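Local coordinates for protein dihydropyrimidinase (Brevibacillus agri, PDB 3SFW) that hydrolyses the ring amide bond of dihydropyrimidines, probably at a paired zinc centre within an amidohydrolase barrel, at residues A[55-61]-A[86-92]; A[80-86]-A[342-346]. All coordinates share one frame; numbering follows the deposited sequence.

Both contacts are buried; contact 1 lies about 5 Å and contact 2 about 11 Å, centre to centre, from the middle of the chain. Contact 1 pairs two parallel strands of the amidohydrolase barrel and carries two zinc-binding histidines at its C-terminal end. Contact 2, about 10 Å away between centres, joins the end of helix 74-83 and the turn after it to the segment leading into helix 345-354. Thr86 belongs to both, since helix 74-83 leads through the Gly84-Gly85 turn into strand 86-93. Their chemistry follows their place: backbone bonds, a buried aspartate and metal-bound rings in contact 1; alanines, glycines, waters and one arginine in contact 2, whose Ile342 packs on Thr59 of contact 1.

Contact 1 (A[55-61]-A[86-92]); sequences IDPHTHL and TTSIVDF. With ZN (zinc ion), chain F.
His58, near the end of a barrel strand in the amidohydrolase fold, and His60, just beyond it, form the HxH pair, and both meet the ring of Phe92 on the neighbouring parallel strand. They do so differently. Phe92 turns its edge to the face of His58 in a T-shaped stack, the planes at 67°, with CE1 3.3 Å from His58 CD2. Against His60 its plane is nearly parallel, but slid so far aside that the rings barely overlap. An aromatic residue suits this place because one flat apolar group can rest against both imidazoles while leaving each NE2 to the metal and each ND1 to its hydrogen-bond partner. His58 NE2 and His60 NE2 bind the same zinc ion, each at 2.1 Å, and Asp315 and the carboxylated Lys150 complete the site. Glu262 holds His58 ND1, while a water joins His60 ND1 to Phe92 O.

Behind the metal, the strands pair through bonds such as Asp56 N to Ser88 O, until a beta bulge shifts the register between Asp56 and Thr59. Asp56 OD1 also takes the backbone N of His58 in an Asx turn, and its OD2 bonds Ser314. Beyond the bulge, Asp91, with CG anti to its own N (chi1 -165°), swings its carboxylate back across Thr59. Trp108 holds OD1. Close by, the methyl ends of Leu61 and Ile89 meet tip to tip, CD1 to CD1 at 3.6 Å. Asp91 OD2 is gripped twice: Thr59 OG1 donates from the anti side, somewhat out of the carboxylate plane, at 2.8 Å, and Leu61 N approaches the syn lone pair almost straight, 174° at the hydrogen and 2.8 Å from OD2.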
loop_
_atom_site.group_PDB
_atom_site.type_symbol
_atom_site.label_atom_id
_atom_site.label_comp_id
_atom_site.label_asym_id
_atom_site.label_seq_id
_atom_site.Cartn_x
_atom_site.Cartn_y
_atom_site.Cartn_z
ATOM N N ILE A 55 -5.438 16.359 -29.187
ATOM C CA ILE A 55 -6.870 16.470 -28.851
ATOM C C ILE A 55 -6.889 16.851 -27.398
ATOM O O ILE A 55 -6.297 16.164 -26.566
ATOM C CB ILE A 55 -7.600 15.118 -29.018
ATOM C CG1 ILE A 55 -7.467 14.635 -30.481
ATOM C CG2 ILE A 55 -9.096 15.254 -28.583
ATOM C CD1 ILE A 55 -8.012 13.211 -30.673
ATOM N N ASP A 56 -7.396 18.055 -27.105
ATOM C CA ASP A 56 -7.422 18.553 -25.740
ATOM C C ASP A 56 -8.775 18.300 -25.119
ATOM O O ASP A 56 -9.752 18.884 -25.546
ATOM C CB ASP A 56 -7.175 20.076 -25.740
ATOM C CG ASP A 56 -6.947 20.644 -24.328
ATOM O OD1 ASP A 56 -7.286 19.997 -23.322
ATOM O OD2 ASP A 56 -6.421 21.779 -24.228
ATOM N N PRO A 57 -8.861 17.331 -24.200
ATOM C CA PRO A 57 -10.164 16.963 -23.670
ATOM C C PRO A 57 -10.641 17.903 -22.553
ATOM O O PRO A 57 -11.586 17.548 -21.831
ATOM C CB PRO A 57 -9.914 15.592 -23.034
ATOM C CG PRO A 57 -8.437 15.648 -22.575
ATOM C CD PRO A 57 -7.780 16.430 -23.735
ATOM N N HIS A 58 -9.946 19.012 -22.330
ATOM C CA HIS A 58 -10.249 19.791 -21.130
ATOM C C HIS A 58 -10.195 21.297 -21.387
ATOM O O HIS A 58 -9.184 21.956 -21.122
ATOM C CB HIS A 58 -9.338 19.373 -19.966
ATOM C CG HIS A 58 -9.812 19.850 -18.620
ATOM N ND1 HIS A 58 -9.549 19.155 -17.456
ATOM C CD2 HIS A 58 -10.599 20.902 -18.268
ATOM C CE1 HIS A 58 -10.133 19.775 -16.438
ATOM N NE2 HIS A 58 -10.778 20.833 -16.911
ATOM N N THR A 59 -11.278 21.839 -21.971
ATOM C CA THR A 59 -11.295 23.294 -22.279
ATOM C C THR A 59 -12.562 23.954 -21.739
ATOM O O THR A 59 -13.567 23.283 -21.508
ATOM C CB THR A 59 -11.161 23.584 -23.790
ATOM O OG1 THR A 59 -12.315 23.100 -24.501
ATOM C CG2 THR A 59 -9.911 22.811 -24.370
ATOM N N HIS A 60 -12.475 25.261 -21.500
ATOM C CA HIS A 60 -13.581 26.057 -20.984
ATOM C C HIS A 60 -13.661 27.370 -21.779
ATOM O O HIS A 60 -13.321 28.458 -21.258
ATOM C CB HIS A 60 -13.362 26.378 -19.490
ATOM C CG HIS A 60 -13.284 25.156 -18.625
ATOM N ND1 HIS A 60 -14.407 24.444 -18.254
ATOM C CD2 HIS A 60 -12.223 24.497 -18.106
ATOM C CE1 HIS A 60 -14.046 23.432 -17.477
ATOM N NE2 HIS A 60 -12.718 23.425 -17.398
ATOM N N LEU A 61 -14.038 27.267 -23.054
ATOM C CA LEU A 61 -14.089 28.477 -23.887
ATOM C C LEU A 61 -15.427 29.216 -23.663
ATOM O O LEU A 61 -16.500 28.586 -23.581
ATOM C CB LEU A 61 -13.969 28.076 -25.367
ATOM C CG LEU A 61 -12.741 27.219 -25.710
ATOM C CD1 LEU A 61 -12.650 27.033 -27.244
ATOM C CD2 LEU A 61 -11.452 27.942 -25.207
ATOM N N THR A 86 -2.926 21.624 -31.609
ATOM C CA THR A 86 -4.115 20.872 -31.164
ATOM C C THR A 86 -5.214 21.072 -32.216
ATOM O O THR A 86 -5.550 22.203 -32.572
ATOM C CB THR A 86 -4.560 21.348 -29.753
ATOM O OG1 THR A 86 -3.611 20.875 -28.790
ATOM C CG2 THR A 86 -5.962 20.820 -29.383
ATOM N N THR A 87 -5.747 19.968 -32.734
ATOM C CA THR A 87 -6.724 20.000 -33.803
ATOM C C THR A 87 -8.189 19.670 -33.393
ATOM O O THR A 87 -9.119 19.807 -34.228
ATOM C CB THR A 87 -6.290 19.105 -34.999
ATOM O OG1 THR A 87 -6.001 17.795 -34.507
ATOM C CG2 THR A 87 -5.037 19.658 -35.672
ATOM N N SER A 88 -8.396 19.140 -32.169
ATOM C CA SER A 88 -9.751 18.900 -31.661
ATOM C C SER A 88 -9.760 19.257 -30.197
ATOM O O SER A 88 -8.733 19.079 -29.498
ATOM C CB SER A 88 -10.094 17.398 -31.799
ATOM O OG SER A 88 -10.415 17.149 -33.134
ATOM N N ILE A 89 -10.897 19.754 -29.710
ATOM C CA ILE A 89 -11.074 19.995 -28.298
ATOM C C ILE A 89 -12.356 19.353 -27.814
ATOM O O ILE A 89 -13.269 19.061 -28.622
ATOM C CB ILE A 89 -11.185 21.544 -27.960
ATOM C CG1 ILE A 89 -12.395 22.179 -28.683
ATOM C CG2 ILE A 89 -9.889 22.286 -28.350
ATOM C CD1 ILE A 89 -12.675 23.592 -28.190
ATOM N N VAL A 90 -12.442 19.141 -26.500
ATOM C CA VAL A 90 -13.699 18.700 -25.930
ATOM C C VAL A 90 -13.955 19.611 -24.757
ATOM O O VAL A 90 -13.143 19.663 -23.785
ATOM C CB VAL A 90 -13.687 17.206 -25.489
ATOM C CG1 VAL A 90 -15.154 16.745 -25.249
ATOM C CG2 VAL A 90 -13.027 16.313 -26.616
ATOM N N ASP A 91 -14.999 20.430 -24.910
ATOM C CA ASP A 91 -15.267 21.538 -23.986
ATOM C C ASP A 91 -16.390 21.177 -23.002
ATOM O O ASP A 91 -17.313 20.440 -23.345
ATOM C CB ASP A 91 -15.692 22.743 -24.849
ATOM C CG ASP A 91 -15.643 24.054 -24.089
ATOM O OD1 ASP A 91 -16.669 24.411 -23.487
ATOM O OD2 ASP A 91 -14.549 24.699 -24.105
ATOM N N PHE A 92 -16.320 21.707 -21.777
ATOM C CA PHE A 92 -17.369 21.455 -20.783
ATOM C C PHE A 92 -18.626 22.331 -20.921
ATOM O O PHE A 92 -18.633 23.523 -20.524
ATOM C CB PHE A 92 -16.763 21.584 -19.365
ATOM C CG PHE A 92 -15.815 20.469 -19.033
ATOM C CD1 PHE A 92 -14.439 20.609 -19.214
ATOM C CD2 PHE A 92 -16.297 19.285 -18.532
ATOM C CE1 PHE A 92 -13.571 19.597 -18.915
ATOM C CE2 PHE A 92 -15.428 18.232 -18.248
ATOM C CZ PHE A 92 -14.051 18.386 -18.470
HETATM ZN ZN ZN F . -11.716 22.425 -15.828
HETATM O O HOH W 1 -16.942 25.261 -19.252
HETATM O O HOH W 2 -16.903 26.465 -21.789
#

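Contact 2 (A[80-86]-A[342-346]); sequences AAAFGGT and IEDRM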
loop_
_atom_site.group_PDB
_atom_site.type_symbol
_atom_site.label_atom_id
_atom_site.label_comp_id
_atom_site.label_asym_id
_atom_site.label_seq_id
_atom_site.Cartn_x
_atom_site.Cartn_y
_atom_site.Cartn_z
ATOM N N ALA A 80 -6.024 29.496 -31.091
ATOM C CA ALA A 80 -4.843 29.374 -30.249
ATOM C C ALA A 80 -4.462 27.877 -30.094
ATOM O O ALA A 80 -3.307 27.508 -30.168
ATOM C CB ALA A 80 -5.136 29.997 -28.877
ATOM N N ALA A 81 -5.461 27.023 -29.939
ATOM C CA ALA A 81 -5.208 25.571 -29.872
ATOM C C ALA A 81 -4.487 25.133 -31.141
ATOM O O ALA A 81 -3.483 24.405 -31.073
ATOM C CB ALA A 81 -6.545 24.798 -29.739
ATOM N N ALA A 82 -4.987 25.572 -32.293
ATOM C CA ALA A 82 -4.386 25.145 -33.573
ATOM C C ALA A 82 -2.936 25.651 -33.683
ATOM O O ALA A 82 -2.034 24.909 -34.077
ATOM C CB ALA A 82 -5.225 25.662 -34.778
ATOM N N PHE A 83 -2.684 26.908 -33.306
ATOM C CA PHE A 83 -1.295 27.369 -33.354
ATOM C C PHE A 83 -0.410 26.491 -32.457
ATOM O O PHE A 83 0.808 26.510 -32.620
ATOM C CB PHE A 83 -1.184 28.829 -32.946
ATOM C CG PHE A 83 -1.382 29.787 -34.103
ATOM C CD1 PHE A 83 -2.587 30.496 -34.227
ATOM C CD2 PHE A 83 -0.362 29.994 -35.045
ATOM C CE1 PHE A 83 -2.755 31.433 -35.255
ATOM C CE2 PHE A 83 -0.541 30.881 -36.132
ATOM C CZ PHE A 83 -1.721 31.631 -36.212
ATOM N N GLY A 84 -1.018 25.940 -31.390
ATOM C CA GLY A 84 -0.331 25.121 -30.391
ATOM C C GLY A 84 -0.271 23.632 -30.733
ATOM O O GLY A 84 0.243 22.843 -29.943
ATOM N N GLY A 85 -0.743 23.290 -31.927
ATOM C CA GLY A 85 -0.658 21.881 -32.437
ATOM C C GLY A 85 -1.805 20.999 -31.999
ATOM O O GLY A 85 -1.716 19.766 -32.088
ATOM N N THR A 86 -2.926 21.624 -31.609
ATOM C CA THR A 86 -4.115 20.872 -31.164
ATOM C C THR A 86 -5.214 21.072 -32.216
ATOM O O THR A 86 -5.550 22.203 -32.572
ATOM C CB THR A 86 -4.560 21.348 -29.753
ATOM O OG1 THR A 86 -3.611 20.875 -28.790
ATOM C CG2 THR A 86 -5.962 20.820 -29.383
ATOM N N ILE A 342 -4.066 26.449 -23.216
ATOM C CA ILE A 342 -4.382 25.646 -24.421
ATOM C C ILE A 342 -3.241 25.621 -25.450
ATOM O O ILE A 342 -2.998 24.602 -26.106
ATOM C CB ILE A 342 -5.717 26.062 -25.044
ATOM C CG1 ILE A 342 -6.304 24.917 -25.887
ATOM C CG2 ILE A 342 -5.566 27.374 -25.913
ATOM C CD1 ILE A 342 -7.802 25.234 -26.302
ATOM N N GLU A 343 -2.533 26.745 -25.598
ATOM C CA GLU A 343 -1.643 26.874 -26.711
ATOM C C GLU A 343 -0.307 26.148 -26.502
ATOM O O GLU A 343 0.283 25.620 -27.452
ATOM C CB GLU A 343 -1.374 28.354 -26.979
ATOM C CG GLU A 343 -0.545 28.571 -28.249
ATOM C CD GLU A 343 -0.603 30.013 -28.752
ATOM O OE1 GLU A 343 -1.451 30.800 -28.268
ATOM O OE2 GLU A 343 0.198 30.339 -29.658
ATOM N N ASP A 344 0.112 26.030 -25.254
ATOM C CA ASP A 344 1.469 25.513 -24.979
ATOM C C ASP A 344 1.515 24.054 -24.564
ATOM O O ASP A 344 2.629 23.476 -24.355
ATOM C CB ASP A 344 2.186 26.419 -24.005
ATOM C CG ASP A 344 2.333 27.813 -24.562
ATOM O OD1 ASP A 344 2.809 27.938 -25.730
ATOM O OD2 ASP A 344 1.850 28.748 -23.899
ATOM N N ARG A 345 0.335 23.431 -24.512
ATOM C CA ARG A 345 0.243 22.032 -24.002
ATOM C C ARG A 345 1.186 21.090 -24.784
ATOM O O ARG A 345 1.975 20.327 -24.158
ATOM C CB ARG A 345 -1.209 21.492 -24.098
ATOM C CG ARG A 345 -1.323 20.003 -23.661
ATOM C CD ARG A 345 -2.793 19.498 -23.794
ATOM N NE ARG A 345 -3.222 19.533 -25.182
ATOM C CZ ARG A 345 -3.605 18.470 -25.890
ATOM N NH1 ARG A 345 -3.639 17.256 -25.318
ATOM N NH2 ARG A 345 -3.938 18.628 -27.182
ATOM N N MET A 346 1.074 21.064 -26.116
ATOM C CA MET A 346 1.850 20.090 -26.917
ATOM C C MET A 346 3.360 20.357 -26.764
ATOM O O MET A 346 4.162 19.406 -26.565
ATOM C CB MET A 346 1.470 20.173 -28.394
ATOM C CG MET A 346 0.034 19.737 -28.704
ATOM S SD MET A 346 -0.193 17.968 -28.514
ATOM C CE MET A 346 0.550 17.364 -29.996
HETATM O O HOH W 3 -1.482 22.616 -27.636
HETATM O O HOH W 4 2.224 23.751 -28.250
#
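Arg345 NH2 donates to Thr86 OG1 at 2.8 Å, with the hydroxyl oxygen close to the guanidinium plane. The chain of Arg345 extends as far as CD and then bends (chi3 63°), which carries its head back to the threonine. Gly84 CA lies 3.0 Å from Glu343 O, where any CB would clash, and Gly85 takes the positive phi of the Schellman motif ending helix 74-83. Small alanines let the segments come close: Ile342 CD1 lies 3.7 Å from Ala81 CB, and its CG2 faces Ala80 CB. Between the segments, a water lies 2.8 Å from both Gly84 O and Glu343 O, within hydrogen-bonding reach of each.

Further out, Arg345 NH1 bonds the carbonyls of Val312 and Thr368, a role suited to a planar group with several N-H donors; an alanine here would probably leave both carbonyls and Thr86 OG1 without this donor and open a gap beside Thr86. Glu343, extended, runs its CG past Ala80 O at 3.5 Å to the backbone N of His410, which hydrogen-bonds OE1. Phe83 stacks on His410, and Ile342 rests on Asp56 and Thr59, so the junction of helices 74-83 and 345-354 is set against strand 49-59, with helix 361-376 beside Met346.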